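Local coordinates for hypothetical protein PH1789 (Pyrococcus horikoshii, PDB 1WR2) that is of unknown function but belongs to the ATP-grasp family, with an alpha/beta fold built on antiparallel sheets, at residues A[132-138]-A[152-158]; A[137-141]-A[170-176]; A[163-167]-A[188-194]. All blocks are in the same frame, centred on the assembly; numbering follows the deposited sequence.

Contact 1: A[132-138]-A[152-158]; sequences FGHAIMF and TFRLVPI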
loop_
_atom_site.group_PDB
_atom_site.type_symbol
_atom_site.label_atom_id
_atom_site.label_comp_id
_atom_site.label_asym_id
_atom_site.label_seq_id
_atom_site.Cartn_x
_atom_site.Cartn_y
_atom_site.Cartn_z
ATOM N N PHE A 132 24.030 -1.222 -7.220
ATOM C CA PHE A 132 23.455 0.067 -7.599
ATOM C C PHE A 132 22.533 0.781 -6.620
ATOM O O PHE A 132 22.065 1.881 -6.913
ATOM C CB PHE A 132 22.730 -0.086 -8.939
ATOM C CG PHE A 132 23.650 -0.364 -10.101
ATOM C CD1 PHE A 132 24.259 0.683 -10.791
ATOM C CD2 PHE A 132 23.929 -1.668 -10.484
ATOM C CE1 PHE A 132 25.136 0.432 -11.848
ATOM C CE2 PHE A 132 24.807 -1.934 -11.543
ATOM C CZ PHE A 132 25.412 -0.880 -12.225
ATOM N N GLY A 133 22.262 0.175 -5.471
ATOM C CA GLY A 133 21.384 0.819 -4.509
ATOM C C GLY A 133 19.903 0.625 -4.816
ATOM O O GLY A 133 19.517 -0.329 -5.507
ATOM N N HIS A 134 19.070 1.535 -4.311
ATOM C CA HIS A 134 17.626 1.448 -4.510
ATOM C C HIS A 134 17.149 1.853 -5.892
ATOM O O HIS A 134 17.676 2.774 -6.515
ATOM C CB HIS A 134 16.870 2.295 -3.476
ATOM C CG HIS A 134 16.961 1.767 -2.078
ATOM N ND1 HIS A 134 17.973 2.121 -1.211
ATOM C CD2 HIS A 134 16.173 0.896 -1.403
ATOM C CE1 HIS A 134 17.803 1.492 -0.061
ATOM N NE2 HIS A 134 16.717 0.743 -0.150
ATOM N N ALA A 135 16.129 1.143 -6.362
ATOM C CA ALA A 135 15.535 1.420 -7.653
ATOM C C ALA A 135 14.030 1.465 -7.471
ATOM O O ALA A 135 13.464 0.725 -6.655
ATOM C CB ALA A 135 15.924 0.347 -8.651
ATOM N N ILE A 136 13.387 2.347 -8.225
ATOM C CA ILE A 136 11.954 2.494 -8.176
ATOM C C ILE A 136 11.396 1.967 -9.505
ATOM O O ILE A 136 11.955 2.227 -10.571
ATOM C CB ILE A 136 11.573 3.973 -7.956
ATOM C CG1 ILE A 136 10.056 4.108 -7.798
ATOM C CG2 ILE A 136 12.103 4.826 -9.111
ATOM C CD1 ILE A 136 9.636 5.435 -7.180
ATOM N N MET A 137 10.310 1.204 -9.419
ATOM C CA MET A 137 9.665 0.596 -10.587
ATOM C C MET A 137 8.227 1.067 -10.740
ATOM O O MET A 137 7.550 1.386 -9.757
ATOM C CB MET A 137 9.633 -0.937 -10.451
ATOM C CG MET A 137 10.945 -1.677 -10.685
ATOM S SD MET A 137 12.279 -1.287 -9.523
ATOM C CE MET A 137 11.831 -2.271 -8.073
ATOM N N PHE A 138 7.758 1.071 -11.981
ATOM C CA PHE A 138 6.395 1.465 -12.294
ATOM C C PHE A 138 5.849 0.570 -13.395
ATOM O O PHE A 138 6.575 0.191 -14.312
ATOM C CB PHE A 138 6.328 2.911 -12.777
ATOM C CG PHE A 138 4.977 3.301 -13.292
ATOM C CD1 PHE A 138 3.914 3.497 -12.413
ATOM C CD2 PHE A 138 4.750 3.418 -14.662
ATOM C CE1 PHE A 138 2.647 3.800 -12.884
ATOM C CE2 PHE A 138 3.479 3.723 -15.149
ATOM C CZ PHE A 138 2.425 3.914 -14.259
ATOM N N THR A 152 8.953 -0.546 -15.847
ATOM C CA THR A 152 10.123 0.261 -16.163
ATOM C C THR A 152 10.737 0.620 -14.811
ATOM O O THR A 152 10.051 0.528 -13.785
ATOM C CB THR A 152 9.729 1.547 -16.931
ATOM O OG1 THR A 152 8.789 2.314 -16.159
ATOM C CG2 THR A 152 9.101 1.184 -18.268
ATOM N N PHE A 153 12.011 1.003 -14.795
ATOM C CA PHE A 153 12.657 1.355 -13.535
ATOM C C PHE A 153 13.636 2.513 -13.684
ATOM O O PHE A 153 13.968 2.930 -14.800
ATOM C CB PHE A 153 13.375 0.131 -12.940
ATOM C CG PHE A 153 14.746 -0.116 -13.510
ATOM C CD1 PHE A 153 15.871 0.492 -12.949
ATOM C CD2 PHE A 153 14.917 -0.949 -14.611
ATOM C CE1 PHE A 153 17.153 0.272 -13.481
ATOM C CE2 PHE A 153 16.189 -1.177 -15.151
ATOM C CZ PHE A 153 17.312 -0.562 -14.582
ATOM N N ARG A 154 14.087 3.029 -12.546
ATOM C CA ARG A 154 15.033 4.138 -12.513
ATOM C C ARG A 154 15.731 4.057 -11.158
ATOM O O ARG A 154 15.158 3.534 -10.200
ATOM C CB ARG A 154 14.269 5.461 -12.630
ATOM C CG ARG A 154 14.761 6.412 -13.712
ATOM C CD ARG A 154 14.948 5.701 -15.033
ATOM N NE ARG A 154 14.487 6.500 -16.160
ATOM C CZ ARG A 154 13.759 6.008 -17.155
ATOM N NH1 ARG A 154 13.414 4.726 -17.151
ATOM N NH2 ARG A 154 13.378 6.793 -18.150
ATOM N N LEU A 155 16.962 4.549 -11.067
ATOM C CA LEU A 155 17.655 4.520 -9.784
ATOM C C LEU A 155 17.181 5.697 -8.931
ATOM O O LEU A 155 16.930 6.791 -9.440
ATOM C CB LEU A 155 19.173 4.586 -9.980
ATOM C CG LEU A 155 19.770 3.359 -10.667
ATOM C CD1 LEU A 155 21.294 3.476 -10.723
ATOM C CD2 LEU A 155 19.356 2.106 -9.896
ATOM N N VAL A 156 17.029 5.451 -7.638
ATOM C CA VAL A 156 16.596 6.483 -6.710
ATOM C C VAL A 156 17.848 7.246 -6.256
ATOM O O VAL A 156 18.881 6.639 -5.994
ATOM C CB VAL A 156 15.900 5.841 -5.489
ATOM C CG1 VAL A 156 15.547 6.901 -4.457
ATOM C CG2 VAL A 156 14.650 5.099 -5.948
ATOM N N PRO A 157 17.771 8.583 -6.149
ATOM C CA PRO A 157 16.634 9.471 -6.407
ATOM C C PRO A 157 16.411 9.754 -7.884
ATOM O O PRO A 157 17.358 9.812 -8.670
ATOM C CB PRO A 157 17.010 10.730 -5.639
ATOM C CG PRO A 157 18.488 10.799 -5.898
ATOM C CD PRO A 157 18.931 9.360 -5.664
ATOM N N ILE A 158 15.152 9.937 -8.259
ATOM C CA ILE A 158 14.815 10.224 -9.645
ATOM C C ILE A 158 14.393 11.683 -9.767
ATOM O O ILE A 158 14.005 12.312 -8.783
ATOM C CB ILE A 158 13.643 9.345 -10.141
ATOM C CG1 ILE A 158 12.384 9.652 -9.322
ATOM C CG2 ILE A 158 14.010 7.868 -10.028
ATOM C CD1 ILE A 158 11.151 8.880 -9.755
#
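Strands 133-138 and 152-155 run antiparallel at the margin of the six-stranded sheet of this ATP-grasp domain, where 152-155 is an outermost strand and 133-140 is flanked on its other side by strand 120-129. Five backbone hydrogen bonds join the two segments. F138 and T152 bond reciprocally (F138 N to T152 O 3.0 Å, T152 N to F138 O 2.9 Å), as do I136 and R154, and V156 N continues the ladder beyond the strand to H134 O at 3.0 Å. Between these lie the non-hydrogen-bonded pairs A135-L155 and M137-F153, with CA atoms 4.3 Å apart.

The apolar contacts divide by face. A135, M137, F153 and L155 share one face, where small A135 takes L155 and F153 against its methyl and M137 CG meets F153 CB at 3.8 Å. On the other face I136, a beta-branched residue suited to an extended chain, packs under helix 187-203 and touches V156 and I158; its CG2 lies 3.7 Å from I158 CG2.

The polar ends mostly find outside partners: T152 OG1 hydrogen-bonds to M166 O, and R154 forms a salt bridge with E169. Within its own strand, R154 NH1 also donates to F153 O at 3.0 Å.

Contact 2: A[137-141]-A[170-176]; sequences MFGLG and IKAYPIL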
loop_
_atom_site.group_PDB
_atom_site.type_symbol
_atom_site.label_atom_id
_atom_site.label_comp_id
_atom_site.label_asym_id
_atom_site.label_seq_id
_atom_site.Cartn_x
_atom_site.Cartn_y
_atom_site.Cartn_z
ATOM N N MET A 137 10.310 1.204 -9.419
ATOM C CA MET A 137 9.665 0.596 -10.587
ATOM C C MET A 137 8.227 1.067 -10.740
ATOM O O MET A 137 7.550 1.386 -9.757
ATOM C CB MET A 137 9.633 -0.937 -10.451
ATOM C CG MET A 137 10.945 -1.677 -10.685
ATOM S SD MET A 137 12.279 -1.287 -9.523
ATOM C CE MET A 137 11.831 -2.271 -8.073
ATOM N N PHE A 138 7.758 1.071 -11.981
ATOM C CA PHE A 138 6.395 1.465 -12.294
ATOM C C PHE A 138 5.849 0.570 -13.395
ATOM O O PHE A 138 6.575 0.191 -14.312
ATOM C CB PHE A 138 6.328 2.911 -12.777
ATOM C CG PHE A 138 4.977 3.301 -13.292
ATOM C CD1 PHE A 138 3.914 3.497 -12.413
ATOM C CD2 PHE A 138 4.750 3.418 -14.662
ATOM C CE1 PHE A 138 2.647 3.800 -12.884
ATOM C CE2 PHE A 138 3.479 3.723 -15.149
ATOM C CZ PHE A 138 2.425 3.914 -14.259
ATOM N N GLY A 139 4.565 0.244 -13.297
ATOM C CA GLY A 139 3.919 -0.582 -14.299
ATOM C C GLY A 139 2.456 -0.714 -13.922
ATOM O O GLY A 139 2.084 -0.378 -12.798
ATOM N N LEU A 140 1.617 -1.185 -14.841
ATOM C CA LEU A 140 0.201 -1.344 -14.524
ATOM C C LEU A 140 -0.011 -2.548 -13.621
ATOM O O LEU A 140 0.791 -3.487 -13.615
ATOM C CB LEU A 140 -0.639 -1.532 -15.793
ATOM C CG LEU A 140 -0.825 -0.337 -16.731
ATOM C CD1 LEU A 140 -1.875 -0.677 -17.780
ATOM C CD2 LEU A 140 -1.261 0.878 -15.945
ATOM N N GLY A 141 -1.101 -2.517 -12.862
ATOM C CA GLY A 141 -1.414 -3.618 -11.971
ATOM C C GLY A 141 -2.379 -4.579 -12.637
ATOM O O GLY A 141 -2.388 -4.714 -13.860
ATOM N N ILE A 170 6.529 2.363 -20.499
ATOM C CA ILE A 170 5.839 1.079 -20.373
ATOM C C ILE A 170 5.009 0.815 -21.624
ATOM O O ILE A 170 4.452 1.741 -22.215
ATOM C CB ILE A 170 4.904 1.021 -19.129
ATOM C CG1 ILE A 170 3.859 2.137 -19.200
ATOM C CG2 ILE A 170 5.734 1.114 -17.842
ATOM C CD1 ILE A 170 2.822 2.068 -18.091
ATOM N N LYS A 171 4.931 -0.447 -22.029
ATOM C CA LYS A 171 4.170 -0.797 -23.221
ATOM C C LYS A 171 2.709 -0.377 -23.088
ATOM O O LYS A 171 2.083 0.044 -24.058
ATOM C CB LYS A 171 4.241 -2.300 -23.478
ATOM C CG LYS A 171 5.648 -2.831 -23.705
ATOM C CD LYS A 171 5.608 -4.263 -24.225
ATOM C CE LYS A 171 6.998 -4.849 -24.329
ATOM N NZ LYS A 171 7.673 -4.839 -22.998
ATOM N N ALA A 172 2.179 -0.483 -21.876
ATOM C CA ALA A 172 0.789 -0.132 -21.623
ATOM C C ALA A 172 0.540 1.363 -21.482
ATOM O O ALA A 172 -0.535 1.772 -21.039
ATOM C CB ALA A 172 0.300 -0.848 -20.382
ATOM N N TYR A 173 1.516 2.184 -21.858
ATOM C CA TYR A 173 1.344 3.627 -21.746
ATOM C C TYR A 173 0.117 4.157 -22.485
ATOM O O TYR A 173 -0.627 4.991 -21.955
ATOM C CB TYR A 173 2.563 4.382 -22.264
ATOM C CG TYR A 173 2.309 5.865 -22.229
ATOM C CD1 TYR A 173 2.266 6.546 -21.016
ATOM C CD2 TYR A 173 2.003 6.566 -23.394
ATOM C CE1 TYR A 173 1.917 7.886 -20.956
ATOM C CE2 TYR A 173 1.649 7.911 -23.348
ATOM C CZ TYR A 173 1.607 8.562 -22.123
ATOM O OH TYR A 173 1.244 9.888 -22.058
ATOM N N PRO A 174 -0.093 3.711 -23.736
ATOM C CA PRO A 174 -1.251 4.175 -24.506
ATOM C C PRO A 174 -2.548 4.022 -23.728
ATOM O O PRO A 174 -3.475 4.816 -23.880
ATOM C CB PRO A 174 -1.211 3.290 -25.749
ATOM C CG PRO A 174 0.259 3.125 -25.966
ATOM C CD PRO A 174 0.755 2.829 -24.558
ATOM N N ILE A 175 -2.607 2.991 -22.893
ATOM C CA ILE A 175 -3.790 2.734 -22.084
ATOM C C ILE A 175 -4.031 3.859 -21.077
ATOM O O ILE A 175 -5.173 4.250 -20.828
ATOM C CB ILE A 175 -3.650 1.396 -21.344
ATOM C CG1 ILE A 175 -3.566 0.262 -22.367
ATOM C CG2 ILE A 175 -4.824 1.189 -20.402
ATOM C CD1 ILE A 175 -3.275 -1.093 -21.769
ATOM N N LEU A 176 -2.953 4.381 -20.502
ATOM C CA LEU A 176 -3.055 5.465 -19.531
ATOM C C LEU A 176 -3.443 6.769 -20.212
ATOM O O LEU A 176 -4.157 7.591 -19.641
ATOM C CB LEU A 176 -1.723 5.661 -18.808
ATOM C CG LEU A 176 -1.207 4.512 -17.945
ATOM C CD1 LEU A 176 0.133 4.903 -17.335
ATOM C CD2 LEU A 176 -2.221 4.199 -16.852
#
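The extended end of strand 133-140 passes beside a compact turn, with G139 CA 6.6 Å from I170 CA and L140 CA 7.2 Å from A172 CA. I170 to Y173 form a type I beta turn, closed by Y173 N donating to I170 O at 3.0 Å, and a weakly bonded helix follows from about 173. No hydrogen bond crosses between the segments, so the contact is one of apolar packing. In the ATP-grasp domain this packs the link between helices 160-168 and 187-203 against the six-stranded antiparallel sheet, and D150 holds the turn by accepting from K171 N and A172 N. L140, the residue most covered here, points toward the turn: its CD1 lies 3.4 Å from A172 CB, where a methyl permits close approach, and its CD2 3.6 Å from L176 CD2. G139, without a side chain, brings its CA to 4.3 Å from I170 CG2. The broad ring of F138 spans two aliphatic neighbours, with CE2 3.4 Å from I170 CD1 and L176 CD1 at the ring edge, 4.0 Å from CZ.

Contact 3: A[163-167]-A[188-194]; sequences ARKMI and DAIVDML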
loop_
_atom_site.group_PDB
_atom_site.type_symbol
_atom_site.label_atom_id
_atom_site.label_comp_id
_atom_site.label_asym_id
_atom_site.label_seq_id
_atom_site.Cartn_x
_atom_site.Cartn_y
_atom_site.Cartn_z
ATOM N N ALA A 163 10.684 10.432 -13.872
ATOM C CA ALA A 163 9.309 10.038 -13.568
ATOM C C ALA A 163 8.371 10.064 -14.766
ATOM O O ALA A 163 7.664 9.091 -15.025
ATOM C CB ALA A 163 8.752 10.923 -12.461
ATOM N N ARG A 164 8.345 11.173 -15.496
ATOM C CA ARG A 164 7.459 11.268 -16.655
ATOM C C ARG A 164 7.915 10.305 -17.740
ATOM O O ARG A 164 7.102 9.705 -18.442
ATOM C CB ARG A 164 7.435 12.703 -17.198
ATOM C CG ARG A 164 6.823 13.680 -16.221
ATOM C CD ARG A 164 6.789 15.105 -16.735
ATOM N NE ARG A 164 6.185 15.966 -15.726
ATOM C CZ ARG A 164 4.903 15.919 -15.372
ATOM N NH1 ARG A 164 4.077 15.059 -15.960
ATOM N NH2 ARG A 164 4.457 16.704 -14.401
ATOM N N LYS A 165 9.227 10.149 -17.848
ATOM C CA LYS A 165 9.817 9.271 -18.836
ATOM C C LYS A 165 9.509 7.792 -18.549
ATOM O O LYS A 165 9.039 7.076 -19.433
ATOM C CB LYS A 165 11.327 9.516 -18.874
ATOM C CG LYS A 165 12.063 8.915 -20.061
ATOM C CD LYS A 165 13.516 9.394 -20.063
ATOM C CE LYS A 165 14.360 8.699 -21.122
ATOM N NZ LYS A 165 15.784 9.126 -21.037
ATOM N N MET A 166 9.753 7.332 -17.323
ATOM C CA MET A 166 9.493 5.924 -17.013
ATOM C C MET A 166 8.007 5.576 -17.126
ATOM O O MET A 166 7.645 4.414 -17.298
ATOM C CB MET A 166 10.031 5.558 -15.623
ATOM C CG MET A 166 9.317 6.184 -14.454
ATOM S SD MET A 166 10.230 5.916 -12.916
ATOM C CE MET A 166 10.085 4.128 -12.733
ATOM N N ILE A 167 7.146 6.583 -17.042
ATOM C CA ILE A 167 5.719 6.339 -17.172
ATOM C C ILE A 167 5.398 6.122 -18.649
ATOM O O ILE A 167 4.549 5.303 -19.003
ATOM C CB ILE A 167 4.880 7.532 -16.657
ATOM C CG1 ILE A 167 5.128 7.746 -15.159
ATOM C CG2 ILE A 167 3.397 7.264 -16.901
ATOM C CD1 ILE A 167 4.343 8.924 -14.571
ATOM N N ASP A 188 0.008 13.308 -13.980
ATOM C CA ASP A 188 0.684 14.191 -13.032
ATOM C C ASP A 188 0.612 13.639 -11.611
ATOM O O ASP A 188 1.539 13.805 -10.811
ATOM C CB ASP A 188 0.052 15.583 -13.082
ATOM C CG ASP A 188 0.323 16.296 -14.394
ATOM O OD1 ASP A 188 0.045 15.715 -15.465
ATOM O OD2 ASP A 188 0.815 17.442 -14.353
ATOM N N ALA A 189 -0.503 12.990 -11.299
ATOM C CA ALA A 189 -0.686 12.402 -9.985
ATOM C C ALA A 189 0.307 11.249 -9.842
ATOM O O ALA A 189 0.912 11.055 -8.790
ATOM C CB ALA A 189 -2.116 11.896 -9.833
ATOM N N ILE A 190 0.484 10.484 -10.910
ATOM C CA ILE A 190 1.428 9.377 -10.855
ATOM C C ILE A 190 2.832 9.930 -10.685
ATOM O O ILE A 190 3.613 9.424 -9.888
ATOM C CB ILE A 190 1.379 8.529 -12.123
ATOM C CG1 ILE A 190 -0.042 8.003 -12.334
ATOM C CG2 ILE A 190 2.363 7.372 -11.997
ATOM C CD1 ILE A 190 -0.235 7.242 -13.616
ATOM N N VAL A 191 3.152 10.974 -11.442
ATOM C CA VAL A 191 4.469 11.587 -11.356
ATOM C C VAL A 191 4.754 12.052 -9.932
ATOM O O VAL A 191 5.866 11.899 -9.426
ATOM C CB VAL A 191 4.574 12.797 -12.310
ATOM C CG1 VAL A 191 5.845 13.572 -12.031
ATOM C CG2 VAL A 191 4.548 12.318 -13.752
ATOM N N ASP A 192 3.743 12.623 -9.284
ATOM C CA ASP A 192 3.903 13.101 -7.919
ATOM C C ASP A 192 4.177 11.934 -6.959
ATOM O O ASP A 192 5.018 12.050 -6.062
ATOM C CB ASP A 192 2.656 13.874 -7.478
ATOM C CG ASP A 192 2.841 14.561 -6.131
ATOM O OD1 ASP A 192 3.777 15.383 -6.000
ATOM O OD2 ASP A 192 2.051 14.280 -5.207
ATOM N N MET A 193 3.488 10.810 -7.150
ATOM C CA MET A 193 3.712 9.654 -6.282
ATOM C C MET A 193 5.118 9.104 -6.436
ATOM O O MET A 193 5.781 8.792 -5.454
ATOM C CB MET A 193 2.717 8.544 -6.574
ATOM C CG MET A 193 1.394 8.710 -5.863
ATOM S SD MET A 193 0.398 7.219 -6.022
ATOM C CE MET A 193 -0.265 7.465 -7.675
ATOM N N LEU A 194 5.576 8.988 -7.676
ATOM C CA LEU A 194 6.918 8.481 -7.929
ATOM C C LEU A 194 7.982 9.357 -7.260
ATOM O O LEU A 194 8.947 8.847 -6.684
ATOM C CB LEU A 194 7.168 8.397 -9.443
ATOM C CG LEU A 194 6.517 7.237 -10.212
ATOM C CD1 LEU A 194 6.634 7.499 -11.722
ATOM C CD2 LEU A 194 7.197 5.907 -9.821
#
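V191 loses the most surface in this crossing of helices 160-168 and 187-203, followed by I167 and L194. The short helical segments have axes 9.5 Å apart at closest approach and directions 118° apart, and their nearest CA atoms, those of A163 and V191, are separated by 5.5 Å. Such closeness suits A163, whose single methyl lies 4.0 Å from V191 CG1. V191, short and branched at CB, fills the space between helices: its CG2 lies 3.5 Å from I167 CD1 and also sits over one face of the R164 guanidinium.

I167 reaches across with its longer chain, CD1 lying 3.6 Å from I190 CG2 and CG1 3.8 Å from L194 CD1. L194, one turn beyond I190, brings one methyl, CD1, against three residues, also lying 4.1 Å from A163 CB and 4.0 Å from M166 CG. Beneath the pair lies the sheet of the ATP-grasp domain, where F138 touches M166, I167 and I190.

Toward the solvent, R164 NH2 and D188 OD2 form a long salt bridge of 3.7 Å, while R164 NE pairs with E160. With no hydrogen bond between the segments, cohesion must come mainly from aliphatic packing, the long charge pair being a peripheral addition.

How the contacts relate
Contact 3 is the most buried, whereas contacts 1 and 2 are partly exposed toward the sheet's margin. Contacts 1 and 2 both use strand 133-140; their segments overlap at M137 and F138, of which F138 alone makes contact in both. Contact 1 pairs the strand with a neighbouring one through backbone hydrogen bonds, but contact 2 meets it through apolar packing without a hydrogen bond. Contact 3 also lacks hydrogen bonds between its segments, joining two helices over the same sheet. F138, paired with T152 in contact 1, packs on I170 in contact 2 and reaches M166, I167 and I190 of contact 3. T152 OG1 hydrogen-bonds to M166 O at 2.6 Å, connecting contacts 1 and 3.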